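Local coordinates for probable TonB-dependent receptor (Pseudomonas aeruginosa, PDB 4K3F), which probably serves as the periplasmic binding lipoprotein of a methionine uptake system, holding the amino acid in the cleft between its two lobes, at residues A15-V20 with A54-H59; T10-A15 with E230-A235. All blocks are in the same frame, centred on the assembly; numbering follows the deposited sequence.

Contact 1 of 2, residues A15-V20 with A54-H59; sequences AEILNV and ANFFQH. With MSE (selenomethionine), chain B.
Ile17 and Leu18, on the inner side of helix 11-26, pack against the phenyl ring of Phe56 on strand 54-59. Leu18 bears on one ring corner: its CG lies 4.0 Å from CD2 of Phe56, and both of its methyls lie close to that same carbon. Ile17 meets the next corner with its branch methyl, CG2 to CE2 of Phe56 at 4.2 Å, its side chain running nearly perpendicular to that of Phe56. Both approaches are oblique to the ring. With CG anti to the backbone N (chi1 179°), Phe56 extends its ring off the sheet toward the helix, and branched aliphatic residues suit the opposing side because their methyls fit round a flat group. At Phe57 the chain bends away from its strand direction, and the next residues face the bound selenomethionine. The selenium, SE, lies over one face of the His59 imidazole, displaced toward the rim and 3.4 Å from NE2 of His59, while the ligand's methyl CE lies 3.6 Å from CB of Gln58. That same CB covers one face of the Phe57 ring. His59 NE2 is hydrogen-bonded to Asn112 and ND1 to the backbone N of Tyr62, which together fix the imidazole's rotation. Strand 54-59 runs between strands 3-9 and 198-202, and helix 11-26 packs over it, flanked by strand 30-36 at Leu18 and by helix 222-232 at Ile17.

Contact 2 of 2, residues T10-A15 with E230-A235; sequences TPVPHA and EKYKGA
The phenol ring of Tyr232 carries this contact, with Lys231 CG 3.5 Å above the centre of one face and Val12 and Pro13 approaching obliquely. Pro13 comes closest, its CB 3.4 Å from CZ of Tyr232 and equally near OH of Tyr232, so the pyrrolidine bears on the phenolic end of the ring. Val12 adds one methyl farther round, CG1 to CE1 of Tyr232 at 4.0 Å; a chi1 of -179° swings this methyl away from the backbone N and out to the ring. A tyrosine suits this place because its ring packs against apolar groups while its OH is hydrogen-bonded to OE1 of Glu16, farther along helix 11-26. Proline suits the other side: it offers a compact apolar surface at the start of that helix, and the cis peptide before it bends the chain there. That first turn is wide, of pi type, closed by a hydrogen bond from Ala15 N to Thr10 O. Past Tyr232 helix 222-232 ends in a type I' turn from Tyr232 to Ala235. Lys233 and Gly234 both take positive phi; at Gly234 a beta carbon would press on the carbonyl oxygen of Lys233, so glycine fits there. The contact thus joins the starting turn of one helix to the final turn of another. Beside it His14 belongs to the selenomethionine pocket, an arrangement consistent with the ligand cleft of a periplasmic binding protein.

From the N terminus, strand 3-9 leads straight into helix 11-26, which serves both contacts: its first turn enters contact 2 and the following residues enter contact 1, with Ala15 common to the two. Contact 1 closes the shorter loop, through strand 30-36 and helix 42-48 back to strand 54-59. Contact 2 closes a far longer one that runs through nearly the whole protein to the end of helix 222-232, and it encloses contact 1 entirely. The six-stranded sheet is thereby tied to the helix packed on it, and that helix to helix 222-232, the last of the chain. His14 links the contacts further, its ring meeting Phe56 edge-to-face.

Contact 1 of 2, residues A15-V20 with A54-H59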
loop_
_atom_site.group_PDB
_atom_site.type_symbol
_atom_site.label_atom_id
_atom_site.label_comp_id
_atom_site.label_asym_id
_atom_site.label_seq_id
_atom_site.Cartn_x
_atom_site.Cartn_y
_atom_site.Cartn_z
ATOM N N ALA A 15 3.633 8.725 6.835
ATOM C CA ALA A 15 4.346 9.846 7.450
ATOM C C ALA A 15 3.619 10.340 8.714
ATOM O O ALA A 15 4.244 10.796 9.674
ATOM C CB ALA A 15 4.565 10.973 6.444
ATOM N N GLU A 16 2.299 10.174 8.748
ATOM C CA GLU A 16 1.527 10.528 9.946
ATOM C C GLU A 16 1.946 9.586 11.093
ATOM O O GLU A 16 2.202 10.023 12.202
ATOM C CB GLU A 16 0.027 10.439 9.676
ATOM C CG GLU A 16 -0.450 11.377 8.573
ATOM C CD GLU A 16 -1.976 11.495 8.473
ATOM O OE1 GLU A 16 -2.686 10.498 8.642
ATOM O OE2 GLU A 16 -2.452 12.591 8.147
ATOM N N ILE A 17 1.966 8.289 10.819
ATOM C CA ILE A 17 2.412 7.316 11.817
ATOM C C ILE A 17 3.799 7.646 12.336
ATOM O O ILE A 17 4.055 7.626 13.550
ATOM C CB ILE A 17 2.383 5.891 11.210
ATOM C CG1 ILE A 17 0.928 5.451 10.999
ATOM C CG2 ILE A 17 3.146 4.894 12.089
ATOM C CD1 ILE A 17 0.773 4.220 10.106
ATOM N N LEU A 18 4.722 7.922 11.408
ATOM C CA LEU A 18 6.073 8.285 11.783
ATOM C C LEU A 18 6.164 9.563 12.628
ATOM O O LEU A 18 6.964 9.583 13.584
ATOM C CB LEU A 18 6.988 8.330 10.551
ATOM C CG LEU A 18 7.212 6.981 9.856
ATOM C CD1 LEU A 18 7.964 7.244 8.563
ATOM C CD2 LEU A 18 7.967 5.964 10.695
ATOM N N ASN A 19 5.332 10.577 12.341
ATOM C CA ASN A 19 5.318 11.805 13.153
ATOM C C ASN A 19 4.918 11.518 14.634
ATOM O O ASN A 19 5.434 12.133 15.558
ATOM C CB ASN A 19 4.335 12.834 12.585
ATOM C CG ASN A 19 4.822 13.493 11.300
ATOM O OD1 ASN A 19 5.986 13.747 11.133
ATOM N ND2 ASN A 19 3.878 13.834 10.427
ATOM N N VAL A 20 4.026 10.550 14.810
ATOM C CA VAL A 20 3.544 10.179 16.154
ATOM C C VAL A 20 4.594 9.346 16.888
ATOM O O VAL A 20 4.670 9.434 18.100
ATOM C CB VAL A 20 2.174 9.477 16.017
ATOM C CG1 VAL A 20 1.680 8.875 17.309
ATOM C CG2 VAL A 20 1.172 10.497 15.472
ATOM N N ALA A 54 16.165 4.307 5.391
ATOM C CA ALA A 54 15.031 3.394 5.368
ATOM C C ALA A 54 13.822 4.039 4.708
ATOM O O ALA A 54 13.819 5.228 4.387
ATOM C CB ALA A 54 14.674 3.015 6.800
ATOM N N ASN A 55 12.808 3.238 4.446
ATOM C CA ASN A 55 11.543 3.756 3.964
ATOM C C ASN A 55 10.358 2.991 4.555
ATOM O O ASN A 55 10.491 1.875 5.079
ATOM C CB ASN A 55 11.482 3.862 2.418
ATOM C CG ASN A 55 11.538 2.515 1.711
ATOM O OD1 ASN A 55 10.755 1.600 1.994
ATOM N ND2 ASN A 55 12.414 2.404 0.762
ATOM N N PHE A 56 9.192 3.594 4.390
ATOM C CA PHE A 56 7.941 3.053 4.937
ATOM C C PHE A 56 6.814 3.478 4.030
ATOM O O PHE A 56 6.309 4.577 4.130
ATOM C CB PHE A 56 7.761 3.511 6.385
ATOM C CG PHE A 56 6.494 3.019 7.040
ATOM C CD1 PHE A 56 6.072 1.707 6.894
ATOM C CD2 PHE A 56 5.741 3.852 7.833
ATOM C CE1 PHE A 56 4.894 1.261 7.519
ATOM C CE2 PHE A 56 4.573 3.400 8.460
ATOM C CZ PHE A 56 4.160 2.112 8.315
ATOM N N PHE A 57 6.441 2.562 3.132
ATOM C CA PHE A 57 5.448 2.862 2.070
ATOM C C PHE A 57 4.912 1.658 1.328
ATOM O O PHE A 57 3.939 1.808 0.656
ATOM C CB PHE A 57 5.946 3.866 1.018
ATOM C CG PHE A 57 6.802 3.248 -0.065
ATOM C CD1 PHE A 57 8.105 2.909 0.177
ATOM C CD2 PHE A 57 6.261 2.977 -1.312
ATOM C CE1 PHE A 57 8.908 2.331 -0.840
ATOM C CE2 PHE A 57 7.038 2.414 -2.303
ATOM C CZ PHE A 57 8.347 2.087 -2.062
ATOM N N GLN A 58 5.554 0.503 1.400
ATOM C CA GLN A 58 5.236 -0.622 0.465
ATOM C C GLN A 58 4.941 -1.886 1.240
ATOM O O GLN A 58 5.209 -1.962 2.456
ATOM C CB GLN A 58 6.406 -0.862 -0.495
ATOM C CG GLN A 58 7.586 -1.580 0.174
ATOM C CD GLN A 58 8.870 -1.334 -0.578
ATOM O OE1 GLN A 58 8.989 -1.631 -1.771
ATOM N NE2 GLN A 58 9.798 -0.689 0.079
ATOM N N HIS A 59 4.382 -2.870 0.539
ATOM C CA HIS A 59 4.210 -4.197 1.089
ATOM C C HIS A 59 5.304 -5.114 0.530
ATOM O O HIS A 59 6.096 -4.741 -0.322
ATOM C CB HIS A 59 2.798 -4.754 0.841
ATOM C CG HIS A 59 2.273 -4.582 -0.576
ATOM N ND1 HIS A 59 2.879 -5.173 -1.679
ATOM C CD2 HIS A 59 1.212 -3.902 -1.063
ATOM C CE1 HIS A 59 2.194 -4.870 -2.775
ATOM N NE2 HIS A 59 1.162 -4.112 -2.419
HETATM N N MSE B 300 0.197 1.581 1.017
HETATM C CA MSE B 300 0.054 0.817 -0.256
HETATM C C MSE B 300 -0.902 -0.335 0.028
HETATM O O MSE B 300 -0.782 -0.986 1.072
HETATM O OXT MSE B 300 -1.783 -0.627 -0.789
HETATM C CB MSE B 300 1.407 0.292 -0.766
HETATM C CG MSE B 300 1.283 -0.457 -2.071
HETATM SE SE MSE B 300 3.010 -1.250 -2.568
HETATM C CE MSE B 300 3.989 0.321 -2.944
#

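Contact 2 of 2, residues T10-A15 with E230-A235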
loop_
_atom_site.group_PDB
_atom_site.type_symbol
_atom_site.label_atom_id
_atom_site.label_comp_id
_atom_site.label_asym_id
_atom_site.label_seq_id
_atom_site.Cartn_x
_atom_site.Cartn_y
_atom_site.Cartn_z
ATOM N N THR A 10 5.331 7.689 2.266
ATOM C CA THR A 10 4.178 8.327 1.613
ATOM C C THR A 10 3.411 9.097 2.710
ATOM O O THR A 10 3.536 8.854 3.924
ATOM C CB THR A 10 3.249 7.306 0.887
ATOM O OG1 THR A 10 3.155 6.116 1.698
ATOM C CG2 THR A 10 3.863 6.915 -0.457
ATOM N N PRO A 11 2.658 10.116 2.310
ATOM C CA PRO A 11 2.187 11.047 3.347
ATOM C C PRO A 11 1.146 10.473 4.301
ATOM O O PRO A 11 1.192 10.773 5.488
ATOM C CB PRO A 11 1.542 12.172 2.522
ATOM C CG PRO A 11 2.226 12.113 1.222
ATOM C CD PRO A 11 2.428 10.656 0.963
ATOM N N VAL A 12 0.247 9.627 3.794
ATOM C CA VAL A 12 -0.872 9.129 4.597
ATOM C C VAL A 12 -1.097 7.663 4.261
ATOM O O VAL A 12 -1.325 7.339 3.107
ATOM C CB VAL A 12 -2.204 9.911 4.345
ATOM C CG1 VAL A 12 -3.326 9.381 5.224
ATOM C CG2 VAL A 12 -2.048 11.405 4.565
ATOM N N PRO A 13 -1.057 6.774 5.259
ATOM C CA PRO A 13 -0.846 6.986 6.685
ATOM C C PRO A 13 0.595 7.075 7.142
ATOM O O PRO A 13 0.836 7.439 8.294
ATOM C CB PRO A 13 -1.494 5.737 7.303
ATOM C CG PRO A 13 -1.199 4.675 6.315
ATOM C CD PRO A 13 -1.443 5.366 4.984
ATOM N N HIS A 14 1.554 6.746 6.262
ATOM C CA HIS A 14 2.897 6.414 6.723
ATOM C C HIS A 14 3.616 7.545 7.434
ATOM O O HIS A 14 4.141 7.365 8.522
ATOM C CB HIS A 14 3.739 5.866 5.560
ATOM C CG HIS A 14 3.054 4.763 4.827
ATOM N ND1 HIS A 14 1.938 4.969 4.041
ATOM C CD2 HIS A 14 3.278 3.433 4.824
ATOM C CE1 HIS A 14 1.523 3.806 3.568
ATOM N NE2 HIS A 14 2.322 2.857 4.023
ATOM N N ALA A 15 3.633 8.725 6.835
ATOM C CA ALA A 15 4.346 9.846 7.450
ATOM C C ALA A 15 3.619 10.340 8.714
ATOM O O ALA A 15 4.244 10.796 9.674
ATOM C CB ALA A 15 4.565 10.973 6.444
ATOM N N GLU A 230 -7.788 4.900 16.059
ATOM C CA GLU A 230 -8.625 6.098 16.209
ATOM C C GLU A 230 -8.539 7.015 14.983
ATOM O O GLU A 230 -9.528 7.625 14.601
ATOM C CB GLU A 230 -8.255 6.863 17.493
ATOM C CG GLU A 230 -6.951 7.644 17.388
ATOM C CD GLU A 230 -6.624 8.449 18.643
ATOM O OE1 GLU A 230 -6.248 7.811 19.660
ATOM O OE2 GLU A 230 -6.713 9.715 18.589
ATOM N N LYS A 231 -7.356 7.105 14.362
ATOM C CA LYS A 231 -7.176 8.052 13.260
ATOM C C LYS A 231 -7.875 7.565 11.987
ATOM O O LYS A 231 -8.547 8.338 11.303
ATOM C CB LYS A 231 -5.684 8.303 13.029
ATOM C CG LYS A 231 -5.385 9.262 11.900
ATOM C CD LYS A 231 -5.681 10.717 12.213
ATOM C CE LYS A 231 -5.307 11.553 10.999
ATOM N NZ LYS A 231 -5.735 12.956 11.143
ATOM N N TYR A 232 -7.701 6.289 11.651
ATOM C CA TYR A 232 -8.141 5.788 10.353
ATOM C C TYR A 232 -9.428 4.977 10.423
ATOM O O TYR A 232 -9.956 4.615 9.379
ATOM C CB TYR A 232 -6.985 5.015 9.672
ATOM C CG TYR A 232 -5.729 5.843 9.604
ATOM C CD1 TYR A 232 -5.638 6.945 8.756
ATOM C CD2 TYR A 232 -4.640 5.563 10.428
ATOM C CE1 TYR A 232 -4.500 7.731 8.713
ATOM C CE2 TYR A 232 -3.510 6.350 10.419
ATOM C CZ TYR A 232 -3.446 7.433 9.567
ATOM O OH TYR A 232 -2.327 8.204 9.565
ATOM N N LYS A 233 -9.882 4.645 11.629
ATOM C CA LYS A 233 -11.243 4.089 11.843
ATOM C C LYS A 233 -11.506 2.857 10.939
ATOM O O LYS A 233 -12.556 2.723 10.279
ATOM C CB LYS A 233 -12.283 5.159 11.634
ATOM C CG LYS A 233 -12.240 6.246 12.695
ATOM C CD LYS A 233 -13.109 7.401 12.264
ATOM C CE LYS A 233 -13.224 8.424 13.377
ATOM N NZ LYS A 233 -14.228 9.477 13.055
ATOM N N GLY A 234 -10.521 1.964 10.928
ATOM C CA GLY A 234 -10.652 0.688 10.238
ATOM C C GLY A 234 -10.114 0.692 8.811
ATOM O O GLY A 234 -9.959 -0.371 8.212
ATOM N N ALA A 235 -9.816 1.862 8.240
ATOM C CA ALA A 235 -9.236 1.897 6.883
ATOM C C ALA A 235 -7.793 1.410 6.847
ATOM O O ALA A 235 -7.278 0.955 5.774
ATOM C CB ALA A 235 -9.316 3.307 6.339
#